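Local structure of monovalent Na+/H+ antiporter subunit A (Dietzia sp. DQ12-45-1b, 7D3U) at residues P48-A53 with R66-P71; L351-R356 with F422-F427; Q668-A673 with R764-R769. The protein is a membrane subunit of the bacterial Mrp complex, a sodium/proton pump, and probably takes part in its exchange of Na+ for protons. All coordinates share one frame; numbering follows the deposited sequence.

In the fold
The three contacts follow one another along the chain, each closing before the next opens, and they share no helix or strand. Contact 1 joins the strands of the hairpin 52-56/63-68 ahead of helix 71-94. Contact 2, with its centre about 46 Å away, brings a loop between helices 312-341 and 362-373 against the end of helix 402-423. Contact 3 lies much further off, its centre about 80 Å from that of contact 1 and 83 Å from that of contact 2, where parts related to MBH subunits D and E meet. Contacts 1 and 3 fall on opposite sides of the chain's centre, so the set samples distant ends of an elongated, largely helical membrane protein.

Contact 1: P48-A53 with R66-P71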
ATOM      1  N   PRO B  48     -50.315 -17.995  17.076  1.00 84.93           N
ATOM      2  CA  PRO B  48     -50.501 -18.098  18.526  1.00 84.93           C
ATOM      3  C   PRO B  48     -49.734 -17.027  19.287  1.00 84.93           C
ATOM      4  O   PRO B  48     -48.817 -16.384  18.769  1.00 84.93           O
ATOM      5  CB  PRO B  48     -49.970 -19.496  18.850  1.00 84.93           C
ATOM      6  CG  PRO B  48     -50.231 -20.271  17.610  1.00 84.93           C
ATOM      7  CD  PRO B  48     -50.066 -19.309  16.459  1.00 84.93           C
ATOM      8  N   VAL B  49     -50.125 -16.846  20.550  1.00 87.77           N
ATOM      9  CA  VAL B  49     -49.585 -15.767  21.364  1.00 87.77           C
ATOM     10  C   VAL B  49     -48.090 -15.927  21.604  1.00 87.77           C
ATOM     11  O   VAL B  49     -47.411 -14.952  21.936  1.00 87.77           O
ATOM     12  CB  VAL B  49     -50.363 -15.693  22.699  1.00 87.77           C
ATOM     13  CG1 VAL B  49     -50.274 -17.016  23.444  1.00 87.77           C
ATOM     14  CG2 VAL B  49     -49.889 -14.527  23.561  1.00 87.77           C
ATOM     15  N   ASP B  50     -47.547 -17.134  21.435  1.00 88.65           N
ATOM     16  CA  ASP B  50     -46.113 -17.367  21.635  1.00 88.65           C
ATOM     17  C   ASP B  50     -45.657 -18.440  20.647  1.00 88.65           C
ATOM     18  O   ASP B  50     -45.778 -19.638  20.914  1.00 88.65           O
ATOM     19  CB  ASP B  50     -45.817 -17.765  23.074  1.00 88.65           C
ATOM     20  CG  ASP B  50     -44.353 -17.598  23.437  1.00 88.65           C
ATOM     21  OD1 ASP B  50     -43.501 -17.623  22.524  1.00 88.65           O
ATOM     22  OD2 ASP B  50     -44.052 -17.447  24.638  1.00 88.65           O
ATOM     23  N   THR B  51     -45.129 -17.998  19.509  1.00 87.39           N
ATOM     24  CA  THR B  51     -44.539 -18.879  18.512  1.00 87.39           C
ATOM     25  C   THR B  51     -43.091 -18.476  18.287  1.00 87.39           C
ATOM     26  O   THR B  51     -42.762 -17.287  18.286  1.00 87.39           O
ATOM     27  CB  THR B  51     -45.291 -18.824  17.183  1.00 87.39           C
ATOM     28  OG1 THR B  51     -45.278 -17.481  16.684  1.00 87.39           O
ATOM     29  CG2 THR B  51     -46.720 -19.265  17.368  1.00 87.39           C
ATOM     30  N   VAL B  52     -42.229 -19.468  18.094  1.00 87.22           N
ATOM     31  CA  VAL B  52     -40.811 -19.241  17.858  1.00 87.22           C
ATOM     32  C   VAL B  52     -40.449 -19.909  16.541  1.00 87.22           C
ATOM     33  O   VAL B  52     -40.320 -21.138  16.474  1.00 87.22           O
ATOM     34  CB  VAL B  52     -39.942 -19.777  19.002  1.00 87.22           C
ATOM     35  CG1 VAL B  52     -38.479 -19.656  18.639  1.00 87.22           C
ATOM     36  CG2 VAL B  52     -40.239 -19.024  20.285  1.00 87.22           C
ATOM     37  N   ALA B  53     -40.293 -19.107  15.495  1.00 85.88           N
ATOM     38  CA  ALA B  53     -39.819 -19.581  14.205  1.00 85.88           C
ATOM     39  C   ALA B  53     -38.357 -19.200  14.043  1.00 85.88           C
ATOM     40  O   ALA B  53     -37.962 -18.073  14.359  1.00 85.88           O
ATOM     41  CB  ALA B  53     -40.648 -18.996  13.061  1.00 85.88           C
ATOM     42  N   ARG B  66     -34.080 -15.982  14.096  1.00 85.66           N
ATOM     43  CA  ARG B  66     -35.011 -16.571  15.051  1.00 85.66           C
ATOM     44  C   ARG B  66     -35.969 -15.488  15.523  1.00 85.66           C
ATOM     45  O   ARG B  66     -35.584 -14.613  16.306  1.00 85.66           O
ATOM     46  CB  ARG B  66     -34.257 -17.192  16.224  1.00 85.66           C
ATOM     47  CG  ARG B  66     -35.135 -17.725  17.337  1.00 85.66           C
ATOM     48  CD  ARG B  66     -34.289 -18.434  18.376  1.00 85.66           C
ATOM     49  NE  ARG B  66     -34.961 -18.536  19.666  1.00 85.66           N
ATOM     50  CZ  ARG B  66     -35.453 -19.664  20.164  1.00 85.66           C
ATOM     51  NH1 ARG B  66     -35.351 -20.793  19.476  1.00 85.66           N
ATOM     52  NH2 ARG B  66     -36.050 -19.663  21.347  1.00 85.66           N
ATOM     53  N   LEU B  67     -37.206 -15.545  15.048  1.00 81.56           N
ATOM     54  CA  LEU B  67     -38.227 -14.575  15.410  1.00 81.56           C
ATOM     55  C   LEU B  67     -39.130 -15.153  16.489  1.00 81.56           C
ATOM     56  O   LEU B  67     -39.536 -16.315  16.416  1.00 81.56           O
ATOM     57  CB  LEU B  67     -39.063 -14.183  14.193  1.00 81.56           C
ATOM     58  CG  LEU B  67     -38.320 -13.975  12.875  1.00 81.56           C
ATOM     59  CD1 LEU B  67     -39.299 -13.554  11.802  1.00 81.56           C
ATOM     60  CD2 LEU B  67     -37.215 -12.948  13.018  1.00 81.56           C
ATOM     61  N   SER B  68     -39.441 -14.335  17.488  1.00 81.28           N
ATOM     62  CA  SER B  68     -40.344 -14.716  18.561  1.00 81.28           C
ATOM     63  C   SER B  68     -41.418 -13.652  18.710  1.00 81.28           C
ATOM     64  O   SER B  68     -41.182 -12.471  18.448  1.00 81.28           O
ATOM     65  CB  SER B  68     -39.607 -14.900  19.889  1.00 81.28           C
ATOM     66  OG  SER B  68     -40.485 -14.730  20.984  1.00 81.28           O
ATOM     67  N   LEU B  69     -42.599 -14.080  19.142  1.00 80.97           N
ATOM     68  CA  LEU B  69     -43.764 -13.210  19.241  1.00 80.97           C
ATOM     69  C   LEU B  69     -44.333 -13.252  20.654  1.00 80.97           C
ATOM     70  O   LEU B  69     -45.533 -13.420  20.866  1.00 80.97           O
ATOM     71  CB  LEU B  69     -44.810 -13.605  18.201  1.00 80.97           C
ATOM     72  CG  LEU B  69     -46.148 -12.860  18.178  1.00 80.97           C
ATOM     73  CD1 LEU B  69     -45.929 -11.401  17.859  1.00 80.97           C
ATOM     74  CD2 LEU B  69     -47.092 -13.478  17.166  1.00 80.97           C
ATOM     75  N   ASP B  70     -43.459 -13.113  21.653  1.00 81.57           N
ATOM     76  CA  ASP B  70     -43.918 -12.997  23.027  1.00 81.57           C
ATOM     77  C   ASP B  70     -44.867 -11.806  23.151  1.00 81.57           C
ATOM     78  O   ASP B  70     -44.806 -10.872  22.349  1.00 81.57           O
ATOM     79  CB  ASP B  70     -42.726 -12.848  23.973  1.00 81.57           C
ATOM     80  CG  ASP B  70     -41.814 -11.704  23.590  1.00 81.57           C
ATOM     81  OD1 ASP B  70     -41.855 -11.279  22.418  1.00 81.57           O
ATOM     82  OD2 ASP B  70     -41.051 -11.234  24.458  1.00 81.57           O
ATOM     83  N   PRO B  71     -45.763 -11.823  24.142  1.00 81.95           N
ATOM     84  CA  PRO B  71     -46.835 -10.811  24.181  1.00 81.95           C
ATOM     85  C   PRO B  71     -46.353  -9.372  24.119  1.00 81.95           C
ATOM     86  O   PRO B  71     -47.077  -8.515  23.594  1.00 81.95           O
ATOM     87  CB  PRO B  71     -47.537 -11.114  25.507  1.00 81.95           C
ATOM     88  CG  PRO B  71     -47.308 -12.564  25.716  1.00 81.95           C
ATOM     89  CD  PRO B  71     -45.920 -12.823  25.212  1.00 81.95           C
TER
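Two backbone hydrogen bonds zip the end of this antiparallel beta hairpin. Ala53 and Leu67 form a hydrogen-bonded pair: Leu67 N donates to Ala53 O at 2.7 Å and Ala53 N to Leu67 O at 3.0 Å, both nearly along the C=O axis of the acceptor. Val52 and Ser68 beside them are a non-hydrogen-bonded pair, with CA-H...O contacts such as Val52 CA to Leu67 O. Past the strands the pairing fades, and Leu69 N reaches Thr51 O only in a weak bond of 3.3 Å.

The side chains of Ala53 and Leu67 lie on one face of the sheet. On the other, a methyl group of Val52, CG1, anti to its backbone N (chi1 174°), covers one face of the Arg66 guanidinium over its centre, 3.4 Å from CZ, while Val52 CG2 lies 4.2 Å from Ser68 CB. A separate apolar contact forms beyond the strands, where Val49 CG2 meets Pro71 CG obliquely at 3.9 Å.

Charge enters through Arg66, whose extended chain carries NE to a salt bridge with Asp122. An alanine here would remove the guanidinium that Val52 covers and would probably loosen both that packing and the tie to Asp122. Asp70, the N-cap of helix 71-94, forms a salt bridge with Arg252, and its N makes a weak bond to Ser68 OG.

The hairpin lies against helix 2-23, where Leu3 touches Thr51 and Leu69, and Thr4 and Leu7 touch Leu67; Arg74 of helix 71-94 meets Val49 and Leu69.

Contact 2: L351-R356 with F422-F427; sequences LPRLYR and FLLGGF
Leu351 opens the contact with its backbone: its carbonyl O lies 4.3 Å from Gly426 CA. From here the two segments run in roughly opposite directions, 151° apart, yet no hydrogen bond joins them; a loop meets the end of a helix and the turn that follows it.

Arg353 has the largest share of the contact on its segment. Its CG is anti to the carbonyl carbon (chi1 -67°), and the chain then runs extended alongside Leu424, both side chains pointing the same way. One face of the guanidinium lies against the leucine, with Leu424 CG 3.5 Å from Arg353 NH1 and displaced toward the rim of the group. Arg353 NE also comes close to Gly425 N, but both are donors, so they make no bond. The backbone conformation of Gly425 by itself calls for glycine.

Leu354 points toward the other segment, although its backbone N stays 4.4 Å from Leu423 O.

Tyr355 is the centre of an inverse gamma turn, in which Arg356 N weakly bonds Leu354 O. With CG in the crowded position (chi1 66°), its ring lies beside Leu424, CE1 3.9 Å from Leu424 CB, and Leu423 O sits at the ring edge. The hydroxyl accepts a weak hydrogen bond from Arg353 NH1, 3.3 Å from OH, which ties together the two side chains that lie alongside Leu424.

The contact lies at the surface and joins the loop between helices 312-341 and 362-373, within the NADH:quinone oxidoreductase/Mrp antiporter transmembrane family region, to the end of helix 402-423, which gives way to loop at Leu424. Beneath it, Phe422 packs on helices 288-308, 312-341 and 362-373, the last also touching Leu354 and Leu423 through Val365.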
ATOM      1  N   LEU B 351     -50.783  32.378  13.392  1.00127.43           N
ATOM      2  CA  LEU B 351     -52.046  31.799  12.958  1.00127.43           C
ATOM      3  C   LEU B 351     -53.066  31.876  14.085  1.00127.43           C
ATOM      4  O   LEU B 351     -52.751  31.523  15.230  1.00127.43           O
ATOM      5  CB  LEU B 351     -51.863  30.348  12.511  1.00127.43           C
ATOM      6  CG  LEU B 351     -52.886  29.854  11.486  1.00127.43           C
ATOM      7  CD1 LEU B 351     -52.896  30.757  10.265  1.00127.43           C
ATOM      8  CD2 LEU B 351     -52.600  28.418  11.086  1.00127.43           C
ATOM      9  N   PRO B 352     -54.279  32.348  13.812  1.00126.35           N
ATOM     10  CA  PRO B 352     -55.339  32.284  14.822  1.00126.35           C
ATOM     11  C   PRO B 352     -55.540  30.854  15.296  1.00126.35           C
ATOM     12  O   PRO B 352     -55.416  29.903  14.519  1.00126.35           O
ATOM     13  CB  PRO B 352     -56.567  32.821  14.081  1.00126.35           C
ATOM     14  CG  PRO B 352     -56.003  33.681  13.000  1.00126.35           C
ATOM     15  CD  PRO B 352     -54.731  33.009  12.576  1.00126.35           C
ATOM     16  N   ARG B 353     -55.823  30.706  16.589  1.00123.80           N
ATOM     17  CA  ARG B 353     -55.972  29.397  17.212  1.00123.80           C
ATOM     18  C   ARG B 353     -56.911  28.506  16.409  1.00123.80           C
ATOM     19  O   ARG B 353     -57.877  28.982  15.808  1.00123.80           O
ATOM     20  CB  ARG B 353     -56.493  29.556  18.641  1.00123.80           C
ATOM     21  CG  ARG B 353     -55.524  30.226  19.604  1.00123.80           C
ATOM     22  CD  ARG B 353     -56.084  30.309  21.017  1.00123.80           C
ATOM     23  NE  ARG B 353     -55.176  31.015  21.916  1.00123.80           N
ATOM     24  CZ  ARG B 353     -55.464  31.330  23.174  1.00123.80           C
ATOM     25  NH1 ARG B 353     -56.638  30.996  23.691  1.00123.80           N
ATOM     26  NH2 ARG B 353     -54.577  31.977  23.919  1.00123.80           N
ATOM     27  N   LEU B 354     -56.611  27.206  16.404  1.00120.89           N
ATOM     28  CA  LEU B 354     -57.294  26.238  15.550  1.00120.89           C
ATOM     29  C   LEU B 354     -58.809  26.269  15.706  1.00120.89           C
ATOM     30  O   LEU B 354     -59.531  25.889  14.779  1.00120.89           O
ATOM     31  CB  LEU B 354     -56.775  24.823  15.817  1.00120.89           C
ATOM     32  CG  LEU B 354     -55.515  24.371  15.067  1.00120.89           C
ATOM     33  CD1 LEU B 354     -54.352  25.333  15.247  1.00120.89           C
ATOM     34  CD2 LEU B 354     -55.117  22.971  15.496  1.00120.89           C
ATOM     35  N   TYR B 355     -59.311  26.719  16.857  1.00125.11           N
ATOM     36  CA  TYR B 355     -60.757  26.845  16.987  1.00125.11           C
ATOM     37  C   TYR B 355     -61.226  28.171  16.396  1.00125.11           C
ATOM     38  O   TYR B 355     -62.023  28.894  16.999  1.00125.11           O
ATOM     39  CB  TYR B 355     -61.199  26.681  18.448  1.00125.11           C
ATOM     40  CG  TYR B 355     -60.750  27.757  19.415  1.00125.11           C
ATOM     41  CD1 TYR B 355     -59.428  27.847  19.825  1.00125.11           C
ATOM     42  CD2 TYR B 355     -61.662  28.661  19.947  1.00125.11           C
ATOM     43  CE1 TYR B 355     -59.025  28.819  20.721  1.00125.11           C
ATOM     44  CE2 TYR B 355     -61.266  29.638  20.837  1.00125.11           C
ATOM     45  CZ  TYR B 355     -59.946  29.713  21.220  1.00125.11           C
ATOM     46  OH  TYR B 355     -59.543  30.683  22.110  1.00125.11           O
ATOM     47  N   ARG B 356     -60.747  28.479  15.192  1.00125.05           N
ATOM     48  CA  ARG B 356     -61.342  29.509  14.353  1.00125.05           C
ATOM     49  C   ARG B 356     -62.209  28.797  13.325  1.00125.05           C
ATOM     50  O   ARG B 356     -63.410  29.062  13.218  1.00125.05           O
ATOM     51  CB  ARG B 356     -60.268  30.366  13.683  1.00125.05           C
ATOM     52  N   PHE B 422     -50.489  24.227  22.750  1.00 91.85           N
ATOM     53  CA  PHE B 422     -50.718  23.638  21.437  1.00 91.85           C
ATOM     54  C   PHE B 422     -52.149  23.879  20.978  1.00 91.85           C
ATOM     55  O   PHE B 422     -52.384  24.373  19.870  1.00 91.85           O
ATOM     56  CB  PHE B 422     -50.413  22.138  21.483  1.00 91.85           C
ATOM     57  CG  PHE B 422     -50.297  21.494  20.133  1.00 91.85           C
ATOM     58  CD1 PHE B 422     -51.413  21.293  19.342  1.00 91.85           C
ATOM     59  CD2 PHE B 422     -49.070  21.069  19.664  1.00 91.85           C
ATOM     60  CE1 PHE B 422     -51.302  20.700  18.106  1.00 91.85           C
ATOM     61  CE2 PHE B 422     -48.955  20.472  18.431  1.00 91.85           C
ATOM     62  CZ  PHE B 422     -50.073  20.287  17.651  1.00 91.85           C
ATOM     63  N   LEU B 423     -53.121  23.523  21.820  1.00 97.76           N
ATOM     64  CA  LEU B 423     -54.518  23.624  21.408  1.00 97.76           C
ATOM     65  C   LEU B 423     -54.915  25.072  21.144  1.00 97.76           C
ATOM     66  O   LEU B 423     -55.729  25.347  20.254  1.00 97.76           O
ATOM     67  CB  LEU B 423     -55.419  22.991  22.472  1.00 97.76           C
ATOM     68  CG  LEU B 423     -56.920  22.830  22.200  1.00 97.76           C
ATOM     69  CD1 LEU B 423     -57.715  24.058  22.625  1.00 97.76           C
ATOM     70  CD2 LEU B 423     -57.180  22.494  20.736  1.00 97.76           C
ATOM     71  N   LEU B 424     -54.350  26.013  21.898  1.00100.89           N
ATOM     72  CA  LEU B 424     -54.689  27.422  21.751  1.00100.89           C
ATOM     73  C   LEU B 424     -53.449  28.271  21.975  1.00100.89           C
ATOM     74  O   LEU B 424     -52.752  28.106  22.981  1.00100.89           O
ATOM     75  CB  LEU B 424     -55.800  27.830  22.727  1.00100.89           C
ATOM     76  CG  LEU B 424     -55.516  27.710  24.228  1.00100.89           C
ATOM     77  CD1 LEU B 424     -54.698  28.893  24.723  1.00100.89           C
ATOM     78  CD2 LEU B 424     -56.814  27.587  25.010  1.00100.89           C
ATOM     79  N   GLY B 425     -53.174  29.169  21.043  1.00107.45           N
ATOM     80  CA  GLY B 425     -52.050  30.082  21.151  1.00107.45           C
ATOM     81  C   GLY B 425     -51.337  30.262  19.826  1.00107.45           C
ATOM     82  O   GLY B 425     -51.335  29.383  18.963  1.00107.45           O
ATOM     83  N   GLY B 426     -50.722  31.429  19.656  1.00112.26           N
ATOM     84  CA  GLY B 426     -49.971  31.697  18.440  1.00112.26           C
ATOM     85  C   GLY B 426     -48.713  30.850  18.386  1.00112.26           C
ATOM     86  O   GLY B 426     -47.945  30.787  19.354  1.00112.26           O
ATOM     87  N   PHE B 427     -48.494  30.196  17.250  1.00110.33           N
ATOM     88  CA  PHE B 427     -47.382  29.271  17.065  1.00110.33           C
ATOM     89  C   PHE B 427     -46.343  29.825  16.094  1.00110.33           C
ATOM     90  O   PHE B 427     -45.786  29.093  15.274  1.00110.33           O
ATOM     91  CB  PHE B 427     -47.889  27.915  16.585  1.00110.33           C
TER

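Contact 3: Q668-A673 with R764-R769; sequences QRLPRA and RALPRR
A bend at chi3 (55°) turns the guanidinium of Arg769 back toward the loop 668-673, and a wider turn at chi3 of Arg669 (129°) swings its NE onto the opposite loop. Each then grips a backbone carbonyl. Arg669 NE donates to Leu766 O at 2.7 Å, the oxygen lying near the guanidinium plane and the bond running nearly along the C=O axis. Arg769 NE reaches Leu670 O at 2.9 Å from above the carbonyl plane. Between them, Arg769 N donates to Gln668 O at 3.1 Å, in the plane of that carbonyl.

These arginine-to-carbonyl bonds join the loops after helices 646-667 and 739-762, parts related to MBH subunits D and E. Beside these bonds, Leu670 CD2 and Leu766 CD1 touch at 4.0 Å, their side chains crossing at about a right angle.

Arg672 stands across Arg769, guanidinium planes 78° apart, with its CG over one face of the other group. The like charges come close, NE of Arg672 to NH2 of Arg769 at 3.0 Å, and Ser95 of the neighbouring subunit G is the stronger partner of Arg672. Leu912 O takes up Arg669 NH1, and Asp841 forms a salt bridge with Arg768.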
ATOM      1  N   GLN B 668      24.500  13.302 -16.198  1.00 75.80           N
ATOM      2  CA  GLN B 668      24.770  14.318 -17.205  1.00 75.80           C
ATOM      3  C   GLN B 668      23.630  15.319 -17.346  1.00 75.80           C
ATOM      4  O   GLN B 668      23.786  16.308 -18.069  1.00 75.80           O
ATOM      5  CB  GLN B 668      25.050  13.661 -18.556  1.00 75.80           C
ATOM      6  CG  GLN B 668      23.805  13.226 -19.298  1.00 75.80           C
ATOM      7  CD  GLN B 668      24.123  12.362 -20.494  1.00 75.80           C
ATOM      8  OE1 GLN B 668      25.241  11.873 -20.638  1.00 75.80           O
ATOM      9  NE2 GLN B 668      23.140  12.168 -21.363  1.00 75.80           N
ATOM     10  N   ARG B 669      22.498  15.091 -16.678  1.00 74.45           N
ATOM     11  CA  ARG B 669      21.357  15.995 -16.728  1.00 74.45           C
ATOM     12  C   ARG B 669      21.180  16.816 -15.459  1.00 74.45           C
ATOM     13  O   ARG B 669      20.450  17.812 -15.484  1.00 74.45           O
ATOM     14  CB  ARG B 669      20.070  15.205 -16.981  1.00 74.45           C
ATOM     15  CG  ARG B 669      20.209  14.120 -18.023  1.00 74.45           C
ATOM     16  CD  ARG B 669      18.928  13.326 -18.163  1.00 74.45           C
ATOM     17  NE  ARG B 669      18.498  13.240 -19.552  1.00 74.45           N
ATOM     18  CZ  ARG B 669      18.998  12.384 -20.436  1.00 74.45           C
ATOM     19  NH1 ARG B 669      19.947  11.534 -20.073  1.00 74.45           N
ATOM     20  NH2 ARG B 669      18.549  12.376 -21.681  1.00 74.45           N
ATOM     21  N   LEU B 670      21.815  16.428 -14.369  1.00 73.15           N
ATOM     22  CA  LEU B 670      21.660  17.047 -13.065  1.00 73.15           C
ATOM     23  C   LEU B 670      22.858  17.929 -12.743  1.00 73.15           C
ATOM     24  O   LEU B 670      23.911  17.817 -13.377  1.00 73.15           O
ATOM     25  CB  LEU B 670      21.497  15.965 -11.994  1.00 73.15           C
ATOM     26  CG  LEU B 670      20.304  15.034 -12.198  1.00 73.15           C
ATOM     27  CD1 LEU B 670      20.414  13.827 -11.298  1.00 73.15           C
ATOM     28  CD2 LEU B 670      19.007  15.772 -11.942  1.00 73.15           C
ATOM     29  N   PRO B 671      22.733  18.830 -11.767  1.00 77.25           N
ATOM     30  CA  PRO B 671      23.856  19.713 -11.429  1.00 77.25           C
ATOM     31  C   PRO B 671      25.069  18.934 -10.946  1.00 77.25           C
ATOM     32  O   PRO B 671      25.035  17.722 -10.731  1.00 77.25           O
ATOM     33  CB  PRO B 671      23.288  20.610 -10.322  1.00 77.25           C
ATOM     34  CG  PRO B 671      22.080  19.890  -9.821  1.00 77.25           C
ATOM     35  CD  PRO B 671      21.522  19.196 -11.015  1.00 77.25           C
ATOM     36  N   ARG B 672      26.168  19.667 -10.765  1.00 83.58           N
ATOM     37  CA  ARG B 672      27.451  19.037 -10.480  1.00 83.58           C
ATOM     38  C   ARG B 672      27.610  18.672  -9.013  1.00 83.58           C
ATOM     39  O   ARG B 672      28.317  17.712  -8.694  1.00 83.58           O
ATOM     40  CB  ARG B 672      28.592  19.959 -10.907  1.00 83.58           C
ATOM     41  CG  ARG B 672      28.650  20.217 -12.400  1.00 83.58           C
ATOM     42  CD  ARG B 672      30.084  20.344 -12.878  1.00 83.58           C
ATOM     43  NE  ARG B 672      30.228  19.936 -14.270  1.00 83.58           N
ATOM     44  CZ  ARG B 672      31.396  19.776 -14.883  1.00 83.58           C
ATOM     45  NH1 ARG B 672      32.527  19.993 -14.226  1.00 83.58           N
ATOM     46  NH2 ARG B 672      31.433  19.402 -16.156  1.00 83.58           N
ATOM     47  N   ALA B 673      26.977  19.414  -8.111  1.00 79.73           N
ATOM     48  CA  ALA B 673      27.143  19.212  -6.681  1.00 79.73           C
ATOM     49  C   ALA B 673      25.817  18.819  -6.052  1.00 79.73           C
ATOM     50  O   ALA B 673      24.756  19.288  -6.472  1.00 79.73           O
ATOM     51  CB  ALA B 673      27.685  20.474  -6.004  1.00 79.73           C
ATOM     52  N   ARG B 764       8.901  14.171 -20.088  1.00 82.26           N
ATOM     53  CA  ARG B 764      10.158  14.505 -20.743  1.00 82.26           C
ATOM     54  C   ARG B 764      11.283  14.489 -19.721  1.00 82.26           C
ATOM     55  O   ARG B 764      11.214  15.184 -18.702  1.00 82.26           O
ATOM     56  CB  ARG B 764      10.064  15.873 -21.412  1.00 82.26           C
ATOM     57  CG  ARG B 764       9.927  15.825 -22.922  1.00 82.26           C
ATOM     58  CD  ARG B 764      11.172  15.256 -23.575  1.00 82.26           C
ATOM     59  NE  ARG B 764      10.963  14.984 -24.993  1.00 82.26           N
ATOM     60  CZ  ARG B 764      10.631  13.794 -25.483  1.00 82.26           C
ATOM     61  NH1 ARG B 764      10.463  13.637 -26.789  1.00 82.26           N
ATOM     62  NH2 ARG B 764      10.468  12.762 -24.669  1.00 82.26           N
ATOM     63  N   ALA B 765      12.315  13.693 -19.984  1.00 75.54           N
ATOM     64  CA  ALA B 765      13.486  13.700 -19.124  1.00 75.54           C
ATOM     65  C   ALA B 765      14.180  15.054 -19.203  1.00 75.54           C
ATOM     66  O   ALA B 765      14.068  15.776 -20.196  1.00 75.54           O
ATOM     67  CB  ALA B 765      14.451  12.586 -19.525  1.00 75.54           C
ATOM     68  N   LEU B 766      14.886  15.402 -18.133  1.00 74.72           N
ATOM     69  CA  LEU B 766      15.628  16.652 -18.120  1.00 74.72           C
ATOM     70  C   LEU B 766      16.630  16.674 -19.271  1.00 74.72           C
ATOM     71  O   LEU B 766      17.281  15.660 -19.546  1.00 74.72           O
ATOM     72  CB  LEU B 766      16.360  16.829 -16.791  1.00 74.72           C
ATOM     73  CG  LEU B 766      15.496  16.962 -15.541  1.00 74.72           C
ATOM     74  CD1 LEU B 766      16.343  17.417 -14.369  1.00 74.72           C
ATOM     75  CD2 LEU B 766      14.362  17.932 -15.791  1.00 74.72           C
ATOM     76  N   PRO B 767      16.772  17.796 -19.967  1.00 78.64           N
ATOM     77  CA  PRO B 767      17.780  17.870 -21.026  1.00 78.64           C
ATOM     78  C   PRO B 767      19.175  17.857 -20.432  1.00 78.64           C
ATOM     79  O   PRO B 767      19.387  18.251 -19.283  1.00 78.64           O
ATOM     80  CB  PRO B 767      17.478  19.207 -21.718  1.00 78.64           C
ATOM     81  CG  PRO B 767      16.136  19.638 -21.194  1.00 78.64           C
ATOM     82  CD  PRO B 767      16.025  19.053 -19.830  1.00 78.64           C
ATOM     83  N   ARG B 768      20.130  17.383 -21.227  1.00 82.74           N
ATOM     84  CA  ARG B 768      21.514  17.331 -20.774  1.00 82.74           C
ATOM     85  C   ARG B 768      21.983  18.728 -20.398  1.00 82.74           C
ATOM     86  O   ARG B 768      21.883  19.662 -21.199  1.00 82.74           O
ATOM     87  CB  ARG B 768      22.403  16.731 -21.860  1.00 82.74           C
ATOM     88  CG  ARG B 768      23.870  17.070 -21.709  1.00 82.74           C
ATOM     89  CD  ARG B 768      24.725  16.257 -22.661  1.00 82.74           C
ATOM     90  NE  ARG B 768      24.018  15.926 -23.893  1.00 82.74           N
ATOM     91  CZ  ARG B 768      23.887  14.692 -24.367  1.00 82.74           C
ATOM     92  NH1 ARG B 768      24.418  13.670 -23.714  1.00 82.74           N
ATOM     93  NH2 ARG B 768      23.229  14.481 -25.497  1.00 82.74           N
ATOM     94  N   ARG B 769      22.475  18.869 -19.169  1.00 85.73           N
ATOM     95  CA  ARG B 769      22.789  20.183 -18.626  1.00 85.73           C
ATOM     96  C   ARG B 769      23.827  20.893 -19.486  1.00 85.73           C
ATOM     97  O   ARG B 769      24.844  20.313 -19.874  1.00 85.73           O
ATOM     98  CB  ARG B 769      23.283  20.045 -17.186  1.00 85.73           C
ATOM     99  CG  ARG B 769      24.331  21.056 -16.770  1.00 85.73           C
ATOM    100  CD  ARG B 769      24.904  20.711 -15.408  1.00 85.73           C
ATOM    101  NE  ARG B 769      25.435  19.352 -15.370  1.00 85.73           N
ATOM    102  CZ  ARG B 769      26.718  19.048 -15.521  1.00 85.73           C
ATOM    103  NH1 ARG B 769      27.115  17.783 -15.470  1.00 85.73           N
ATOM    104  NH2 ARG B 769      27.607  20.009 -15.725  1.00 85.73           N
TER